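Local coordinates for protein triosephosphate isomerase (Toxoplasma gondii, PDB 5UPR) that probably interconverts D-glyceraldehyde 3-phosphate and dihydroxyacetone phosphate through its TIM-barrel domain, as a homodimeric triosephosphate isomerase of glycolysis and gluconeogenesis, at residues D241-G246 with V255-A260; E159-A164 with D169-I174; E27-L32 with S54-S59. All coordinates share one frame; numbering follows the deposited sequence.

Contact 1. Residues D241-G246 with V255-A260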
loop_
_atom_site.group_PDB
_atom_site.type_symbol
_atom_site.label_atom_id
_atom_site.label_comp_id
_atom_site.label_asym_id
_atom_site.label_seq_id
_atom_site.Cartn_x
_atom_site.Cartn_y
_atom_site.Cartn_z
ATOM N N ASP A 241 -25.133 8.733 10.316
ATOM C CA ASP A 241 -24.680 10.069 9.858
ATOM C C ASP A 241 -24.247 10.082 8.380
ATOM O O ASP A 241 -23.785 11.087 7.866
ATOM C CB ASP A 241 -23.530 10.557 10.715
ATOM C CG ASP A 241 -23.915 10.669 12.183
ATOM O OD1 ASP A 241 -25.005 11.118 12.460
ATOM O OD2 ASP A 241 -23.151 10.278 13.079
ATOM N N GLY A 242 -24.379 8.940 7.728
ATOM C CA GLY A 242 -24.012 8.794 6.314
ATOM C C GLY A 242 -23.547 7.405 5.991
ATOM O O GLY A 242 -23.925 6.449 6.650
ATOM N N PHE A 243 -22.703 7.288 4.985
ATOM C CA PHE A 243 -22.372 5.996 4.404
ATOM C C PHE A 243 -20.906 5.830 4.022
ATOM O O PHE A 243 -20.275 6.790 3.599
ATOM C CB PHE A 243 -23.250 5.801 3.181
ATOM C CG PHE A 243 -24.706 5.851 3.501
ATOM C CD1 PHE A 243 -25.298 4.819 4.220
ATOM C CD2 PHE A 243 -25.471 6.938 3.137
ATOM C CE1 PHE A 243 -26.613 4.868 4.609
ATOM C CE2 PHE A 243 -26.830 6.991 3.492
ATOM C CZ PHE A 243 -27.409 5.922 4.189
ATOM N N LEU A 244 -20.393 4.598 4.148
ATOM C CA LEU A 244 -19.152 4.203 3.466
ATOM C C LEU A 244 -19.554 3.255 2.349
ATOM O O LEU A 244 -20.134 2.235 2.607
ATOM C CB LEU A 244 -18.139 3.549 4.433
ATOM C CG LEU A 244 -16.771 3.223 3.850
ATOM C CD1 LEU A 244 -16.141 4.423 3.180
ATOM C CD2 LEU A 244 -15.838 2.555 4.891
ATOM N N VAL A 245 -19.301 3.669 1.117
ATOM C CA VAL A 245 -19.822 3.038 -0.083
ATOM C C VAL A 245 -18.701 2.293 -0.765
ATOM O O VAL A 245 -17.649 2.853 -0.981
ATOM C CB VAL A 245 -20.395 4.073 -1.054
ATOM C CG1 VAL A 245 -21.028 3.415 -2.292
ATOM C CG2 VAL A 245 -21.442 4.909 -0.373
ATOM N N GLY A 246 -18.929 1.014 -1.047
ATOM C CA GLY A 246 -17.970 0.186 -1.744
ATOM C C GLY A 246 -18.239 0.156 -3.250
ATOM O O GLY A 246 -17.935 1.114 -3.929
ATOM N N VAL A 255 -23.644 9.145 -6.714
ATOM C CA VAL A 255 -24.262 10.476 -6.597
ATOM C C VAL A 255 -25.674 10.375 -5.953
ATOM O O VAL A 255 -26.051 11.255 -5.168
ATOM C CB VAL A 255 -24.297 11.186 -7.965
ATOM C CG1 VAL A 255 -25.033 12.527 -7.893
ATOM C CG2 VAL A 255 -22.893 11.421 -8.483
ATOM N N SER A 256 -26.436 9.339 -6.270
ATOM C CA SER A 256 -27.714 9.105 -5.566
ATOM C C SER A 256 -27.529 8.885 -4.069
ATOM O O SER A 256 -28.379 9.292 -3.301
ATOM C CB SER A 256 -28.484 7.908 -6.094
ATOM O OG SER A 256 -28.470 7.879 -7.501
ATOM N N ILE A 257 -26.438 8.224 -3.658
ATOM C CA ILE A 257 -26.221 7.954 -2.237
ATOM C C ILE A 257 -25.891 9.250 -1.522
ATOM O O ILE A 257 -26.421 9.486 -0.450
ATOM C CB ILE A 257 -25.166 6.869 -1.997
ATOM C CG1 ILE A 257 -25.639 5.526 -2.537
ATOM C CG2 ILE A 257 -24.839 6.725 -0.501
ATOM C CD1 ILE A 257 -24.536 4.486 -2.788
ATOM N N ILE A 258 -25.061 10.102 -2.133
ATOM C CA ILE A 258 -24.745 11.419 -1.583
ATOM C C ILE A 258 -26.022 12.210 -1.362
ATOM O O ILE A 258 -26.244 12.772 -0.286
ATOM C CB ILE A 258 -23.783 12.242 -2.510
ATOM C CG1 ILE A 258 -22.393 11.612 -2.563
ATOM C CG2 ILE A 258 -23.714 13.715 -2.086
ATOM C CD1 ILE A 258 -21.549 12.083 -3.750
ATOM N N ASP A 259 -26.871 12.229 -2.379
ATOM C CA ASP A 259 -28.174 12.896 -2.271
ATOM C C ASP A 259 -29.073 12.363 -1.133
ATOM O O ASP A 259 -29.789 13.088 -0.533
ATOM C CB ASP A 259 -28.876 12.816 -3.604
ATOM C CG ASP A 259 -29.909 13.905 -3.756
ATOM O OD1 ASP A 259 -29.622 15.113 -3.486
ATOM O OD2 ASP A 259 -31.020 13.538 -4.148
ATOM N N ALA A 260 -29.003 11.079 -0.843
ATOM C CA ALA A 260 -29.740 10.485 0.294
ATOM C C ALA A 260 -29.270 10.929 1.679
ATOM O O ALA A 260 -30.053 10.913 2.602
ATOM C CB ALA A 260 -29.706 8.974 0.234
#
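Ile257 of helix 253-260 packs against Phe243 and Val245, two residues of strand 242-245 whose side chains leave the same side of the strand. The contact is wholly apolar, and no hydrogen bond crosses it. The two branches of Ile257 divide the work. Ile257 CG2 lies 3.7 Å from Phe243 CD2 and meets that ring obliquely. The longer branch runs on to Val245 and meets it tip to tip, with Ile257 CD1 3.7 Å from Val245 CG1. Val245 CG2 fits between the two methyls, 3.9 Å from both CG2 and CD1 of Ile257. The Ile257 chi1 of -65° turns CG2 anti to the backbone N, toward Phe243, and puts CG1 beside that N, from where the longer branch runs to Val245.

Backbone hydrogen bonds tie Phe243 to Phe11 and Gly13 of strand 10-15, and Gly242 to Tyr222 of strand 220-222. Helix 253-260 covers the outside of the beta/alpha barrel where its last strand meets its first; Ile258 and Val245 both touch Val12 of strand 10-15. Helix 228-234 flanks the contact through Ala231 and Leu234, which pack on Phe243.

Contact 2. Residues E159-A164 with D169-I174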
loop_
_atom_site.group_PDB
_atom_site.type_symbol
_atom_site.label_atom_id
_atom_site.label_comp_id
_atom_site.label_asym_id
_atom_site.label_seq_id
_atom_site.Cartn_x
_atom_site.Cartn_y
_atom_site.Cartn_z
ATOM N N GLU A 159 -12.074 -0.140 21.857
ATOM C CA GLU A 159 -11.209 -0.033 23.066
ATOM C C GLU A 159 -9.693 -0.137 22.686
ATOM O O GLU A 159 -8.916 0.578 23.255
ATOM C CB GLU A 159 -11.597 -1.094 24.071
ATOM C CG GLU A 159 -10.675 -1.325 25.276
ATOM C CD GLU A 159 -10.577 -0.133 26.188
ATOM O OE1 GLU A 159 -11.379 0.845 26.077
ATOM O OE2 GLU A 159 -9.645 -0.146 27.029
ATOM N N ALA A 160 -9.311 -1.007 21.715
ATOM C CA ALA A 160 -7.953 -1.056 21.284
ATOM C C ALA A 160 -7.498 0.313 20.735
ATOM O O ALA A 160 -6.410 0.772 20.992
ATOM C CB ALA A 160 -7.766 -2.129 20.189
ATOM N N VAL A 161 -8.380 0.976 19.983
ATOM C CA VAL A 161 -8.085 2.301 19.466
ATOM C C VAL A 161 -7.960 3.328 20.570
ATOM O O VAL A 161 -7.031 4.132 20.575
ATOM C CB VAL A 161 -9.058 2.755 18.379
ATOM C CG1 VAL A 161 -8.675 4.163 17.863
ATOM C CG2 VAL A 161 -9.012 1.770 17.201
ATOM N N ARG A 162 -8.851 3.287 21.546
ATOM C CA ARG A 162 -8.765 4.180 22.722
ATOM C C ARG A 162 -7.462 3.997 23.508
ATOM O O ARG A 162 -6.897 4.986 23.988
ATOM C CB ARG A 162 -9.955 4.003 23.658
ATOM C CG ARG A 162 -10.087 5.085 24.743
ATOM C CD ARG A 162 -10.784 4.675 25.988
ATOM N NE ARG A 162 -10.135 3.515 26.557
ATOM C CZ ARG A 162 -9.000 3.564 27.258
ATOM N NH1 ARG A 162 -8.323 4.710 27.460
ATOM N NH2 ARG A 162 -8.471 2.435 27.705
ATOM N N GLN A 163 -6.974 2.754 23.646
ATOM C CA GLN A 163 -5.698 2.514 24.378
ATOM C C GLN A 163 -4.545 3.202 23.694
ATOM O O GLN A 163 -3.687 3.736 24.341
ATOM C CB GLN A 163 -5.424 1.023 24.537
ATOM C CG GLN A 163 -6.363 0.408 25.540
ATOM C CD GLN A 163 -6.362 -1.097 25.573
ATOM O OE1 GLN A 163 -5.961 -1.798 24.610
ATOM N NE2 GLN A 163 -6.959 -1.619 26.629
ATOM N N ALA A 164 -4.541 3.190 22.363
ATOM C CA ALA A 164 -3.531 3.875 21.567
ATOM C C ALA A 164 -3.773 5.387 21.421
ATOM O O ALA A 164 -2.830 6.130 21.178
ATOM C CB ALA A 164 -3.466 3.261 20.202
ATOM N N ASP A 169 -9.242 14.801 22.723
ATOM C CA ASP A 169 -9.174 15.828 21.674
ATOM C C ASP A 169 -8.808 15.225 20.295
ATOM O O ASP A 169 -9.257 15.750 19.270
ATOM C CB ASP A 169 -8.106 16.900 21.998
ATOM C CG ASP A 169 -8.102 18.064 20.961
ATOM O OD1 ASP A 169 -9.195 18.693 20.811
ATOM O OD2 ASP A 169 -7.058 18.301 20.260
ATOM N N ALA A 170 -7.996 14.155 20.275
ATOM C CA ALA A 170 -7.553 13.582 19.017
ATOM C C ALA A 170 -8.725 12.998 18.190
ATOM O O ALA A 170 -8.680 12.972 16.937
ATOM C CB ALA A 170 -6.461 12.530 19.281
ATOM N N TRP A 171 -9.760 12.546 18.921
ATOM C CA TRP A 171 -10.918 11.933 18.327
ATOM C C TRP A 171 -11.767 12.895 17.477
ATOM O O TRP A 171 -12.662 12.416 16.733
ATOM C CB TRP A 171 -11.806 11.267 19.403
ATOM C CG TRP A 171 -11.197 10.001 19.911
ATOM C CD1 TRP A 171 -10.109 9.899 20.686
ATOM C CD2 TRP A 171 -11.652 8.678 19.661
ATOM N NE1 TRP A 171 -9.851 8.581 20.937
ATOM C CE2 TRP A 171 -10.782 7.811 20.321
ATOM C CE3 TRP A 171 -12.697 8.148 18.920
ATOM C CZ2 TRP A 171 -10.912 6.429 20.291
ATOM C CZ3 TRP A 171 -12.885 6.768 18.912
ATOM C CH2 TRP A 171 -11.961 5.916 19.548
ATOM N N LYS A 172 -11.497 14.220 17.549
ATOM C CA LYS A 172 -12.131 15.176 16.640
ATOM C C LYS A 172 -12.036 14.843 15.165
ATOM O O LYS A 172 -12.962 15.138 14.388
ATOM C CB LYS A 172 -11.637 16.591 16.876
ATOM C CG LYS A 172 -10.207 16.886 16.445
ATOM C CD LYS A 172 -9.729 18.167 17.198
ATOM C CE LYS A 172 -8.649 19.036 16.591
ATOM N NZ LYS A 172 -7.568 18.142 16.222
ATOM N N SER A 173 -10.948 14.206 14.763
ATOM C CA SER A 173 -10.696 13.925 13.343
ATOM C C SER A 173 -10.945 12.461 12.984
ATOM O O SER A 173 -10.388 11.973 11.979
ATOM C CB SER A 173 -9.244 14.284 13.080
ATOM O OG SER A 173 -9.008 15.649 13.325
ATOM N N ILE A 174 -11.751 11.754 13.782
ATOM C CA ILE A 174 -12.231 10.400 13.486
ATOM C C ILE A 174 -13.706 10.397 13.060
ATOM O O ILE A 174 -14.503 11.109 13.617
ATOM C CB ILE A 174 -12.059 9.483 14.705
ATOM C CG1 ILE A 174 -10.548 9.177 14.899
ATOM C CG2 ILE A 174 -12.831 8.194 14.603
ATOM C CD1 ILE A 174 -10.254 8.417 16.139
#
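Helix 150-164 passes the 3-10 segment that runs through 169-172 with its backbone well apart, the CA atoms of Arg162 and Trp171 being 9.2 Å from each other. The Trp171 indole fills that distance. Its six-membered ring reaches the helix at Trp171 CZ2, 3.9 Å from Arg162 CA. Arg162 N and CA both lie at the ring edge, so the indole meets the helix backbone edge-on. Val161 CG1 comes in obliquely, 4.0 Å from Trp171 CZ2 and nearly as close to CH2. On one face of the Trp171 ring, Ile174 CD1 sits 3.7 Å above the plane, offset toward the rim.

These residues join one helix of the beta/alpha barrel to strand 174-178, the next strand. The 3-10 segment belongs to the loop between them. Trp171 NE1 hydrogen-bonds to the carbonyl O of Val165 just past the helix, which helps fix the rotation of the indole. Trp205 and Leu206 of helix 192-209 also pack on Trp171.

The polar end of Arg162 leads away from the indole and back along its own helix. It holds Glu159 side-on in a salt bridge. Arg162 NE donates a hydrogen bond of 3.0 Å to Glu159 OE1, and Arg162 NH2 one of 2.9 Å to Glu159 OE2. Both are almost straight. The oxygens lie close to the guanidinium plane. Each is met on its syn side, but the nitrogens stand about 30° out of the carboxylate plane.

Contact 3. Residues E27-L32 with S54-S59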
loop_
_atom_site.group_PDB
_atom_site.type_symbol
_atom_site.label_atom_id
_atom_site.label_comp_id
_atom_site.label_asym_id
_atom_site.label_seq_id
_atom_site.Cartn_x
_atom_site.Cartn_y
_atom_site.Cartn_z
ATOM N N GLU A 27 -13.025 9.378 -15.687
ATOM C CA GLU A 27 -14.486 9.266 -15.716
ATOM C C GLU A 27 -15.152 9.538 -14.371
ATOM O O GLU A 27 -16.143 10.257 -14.303
ATOM C CB GLU A 27 -14.900 7.861 -16.220
ATOM C CG GLU A 27 -16.420 7.624 -16.285
ATOM C CD GLU A 27 -16.813 6.170 -16.047
ATOM O OE1 GLU A 27 -16.242 5.342 -16.786
ATOM O OE2 GLU A 27 -17.620 5.876 -15.112
ATOM N N LEU A 28 -14.626 8.933 -13.299
ATOM C CA LEU A 28 -15.186 9.168 -11.961
ATOM C C LEU A 28 -15.024 10.624 -11.536
ATOM O O LEU A 28 -15.914 11.186 -10.916
ATOM C CB LEU A 28 -14.582 8.215 -10.926
ATOM C CG LEU A 28 -15.090 6.783 -11.132
ATOM C CD1 LEU A 28 -14.265 5.704 -10.405
ATOM C CD2 LEU A 28 -16.521 6.685 -10.681
ATOM N N VAL A 29 -13.869 11.217 -11.817
ATOM C CA VAL A 29 -13.637 12.608 -11.468
ATOM C C VAL A 29 -14.617 13.513 -12.260
ATOM O O VAL A 29 -15.223 14.427 -11.685
ATOM C CB VAL A 29 -12.173 13.026 -11.751
ATOM C CG1 VAL A 29 -12.019 14.558 -11.736
ATOM C CG2 VAL A 29 -11.200 12.406 -10.761
ATOM N N ASP A 30 -14.776 13.236 -13.561
ATOM C CA ASP A 30 -15.734 13.996 -14.394
ATOM C C ASP A 30 -17.180 13.859 -13.852
ATOM O O ASP A 30 -17.933 14.820 -13.820
ATOM C CB ASP A 30 -15.718 13.518 -15.839
ATOM C CG ASP A 30 -14.383 13.856 -16.592
ATOM O OD1 ASP A 30 -13.521 14.597 -16.060
ATOM O OD2 ASP A 30 -14.160 13.331 -17.699
HETATM N N MSE A 31 -17.565 12.667 -13.414
HETATM C CA MSE A 31 -18.889 12.477 -12.798
HETATM C C MSE A 31 -19.019 13.336 -11.565
HETATM O O MSE A 31 -20.053 13.950 -11.369
HETATM C CB MSE A 31 -19.082 11.025 -12.367
HETATM C CG MSE A 31 -20.442 10.717 -11.758
HETATM SE SE MSE A 31 -20.253 8.987 -10.874
HETATM C CE MSE A 31 -19.293 9.699 -9.349
ATOM N N LEU A 32 -17.987 13.391 -10.725
ATOM C CA LEU A 32 -18.082 14.152 -9.467
ATOM C C LEU A 32 -18.126 15.668 -9.757
ATOM O O LEU A 32 -18.906 16.401 -9.117
ATOM C CB LEU A 32 -16.924 13.807 -8.544
ATOM C CG LEU A 32 -16.930 12.365 -7.971
ATOM C CD1 LEU A 32 -15.551 12.022 -7.461
ATOM C CD2 LEU A 32 -18.001 12.159 -6.869
ATOM N N SER A 54 -2.910 11.282 -7.040
ATOM C CA SER A 54 -2.453 12.593 -7.546
ATOM C C SER A 54 -3.233 13.099 -8.744
ATOM O O SER A 54 -3.481 14.303 -8.859
ATOM C CB SER A 54 -0.953 12.626 -7.843
ATOM O OG SER A 54 -0.675 11.900 -9.019
ATOM N N GLN A 55 -3.666 12.187 -9.605
ATOM C CA GLN A 55 -4.496 12.519 -10.763
ATOM C C GLN A 55 -5.869 13.081 -10.304
ATOM O O GLN A 55 -6.380 14.067 -10.855
ATOM C CB GLN A 55 -4.720 11.252 -11.615
ATOM C CG GLN A 55 -5.656 11.425 -12.821
ATOM C CD GLN A 55 -5.984 10.122 -13.542
ATOM O OE1 GLN A 55 -5.313 9.124 -13.386
ATOM N NE2 GLN A 55 -7.027 10.140 -14.319
ATOM N N VAL A 56 -6.440 12.449 -9.280
ATOM C CA VAL A 56 -7.704 12.939 -8.738
ATOM C C VAL A 56 -7.501 14.333 -8.126
ATOM O O VAL A 56 -8.294 15.255 -8.397
ATOM C CB VAL A 56 -8.286 11.968 -7.684
ATOM C CG1 VAL A 56 -9.523 12.517 -7.046
ATOM C CG2 VAL A 56 -8.614 10.634 -8.303
ATOM N N GLN A 57 -6.422 14.501 -7.332
ATOM C CA GLN A 57 -6.115 15.818 -6.747
ATOM C C GLN A 57 -5.930 16.902 -7.820
ATOM O O GLN A 57 -6.328 18.059 -7.611
ATOM C CB GLN A 57 -4.833 15.798 -5.913
ATOM C CG GLN A 57 -4.891 14.985 -4.682
ATOM C CD GLN A 57 -3.571 14.913 -3.965
ATOM O OE1 GLN A 57 -2.566 14.421 -4.522
ATOM N NE2 GLN A 57 -3.548 15.435 -2.761
ATOM N N ASP A 58 -5.320 16.547 -8.956
ATOM C CA ASP A 58 -5.106 17.532 -10.013
ATOM C C ASP A 58 -6.327 17.956 -10.789
ATOM O O ASP A 58 -6.340 19.088 -11.297
ATOM C CB ASP A 58 -4.115 17.002 -11.052
ATOM C CG ASP A 58 -2.694 16.849 -10.490
ATOM O OD1 ASP A 58 -2.452 17.117 -9.262
ATOM O OD2 ASP A 58 -1.840 16.410 -11.270
ATOM N N SER A 59 -7.314 17.068 -10.963
ATOM C CA SER A 59 -8.474 17.345 -11.809
ATOM C C SER A 59 -9.793 17.569 -11.058
ATOM O O SER A 59 -10.763 18.059 -11.653
ATOM C CB SER A 59 -8.643 16.253 -12.872
ATOM O OG SER A 59 -8.681 14.981 -12.264
#
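Val29 packs on Ser59, whose OG and N reach the flat carbonyl group of Gln55 from opposite faces, both donating to Gln55 O. The OG bond is 2.8 Å long from Ser59 OG to Gln55 O. It is tilted 30° out of the carbonyl plane. The bond from Ser59 N to Gln55 O is the ordinary helical one, at 3.1 Å. One carbonyl oxygen thus accepts two bonds near the C-terminal end of helix 53-59. The Ser59 chi1 of 54° places OG between the backbone N and the carbonyl carbon, from where it can reach back one turn.

The hydroxyl held in this way also faces the other helix. Val29 CG1 rests 3.4 Å from Ser59 OG, and the same methyl lies 3.7 Å from Ser59 O. The other branch of Val29 turns toward Val56. Val29 CG2 is 4.0 Å from Val56 CG2 and almost as near to CG1. Val29 therefore straddles one turn of helix 53-59: CG1 packs on Ser59 alone, while CG2 lies between Ser59 OG and Val56. Asn33 ND2, one turn on from Val29, hydrogen-bonds to Ser59 O.

Val56 also packs on Val67 of strand 65-69, and Leu32 on Phe254 of helix 253-260. This is side-by-side packing of two consecutive helices in the outer layer of a TIM barrel.

How the contacts relate
Along the chain the order is contact 3, contact 2, contact 1, with no overlap. All three belong to one TIM barrel, the part of the longer protein held in this chain. Contact 1 involves the barrel wall and its helical layer, contact 2 a helix-to-strand connection, and contact 3 the helical layer alone. Contacts 1 and 3 have centres about 18 Å apart and touch, with Val255 CG2 4.1 Å from CE of Met31, a selenomethionine. Helix 253-260 is thus next to helix 22-34, so the last helix closes the ring beside the first. Contact 2 lies across the chain's centre from both, its centre about 24 Å from that of contact 1 and about 31 Å from that of contact 3.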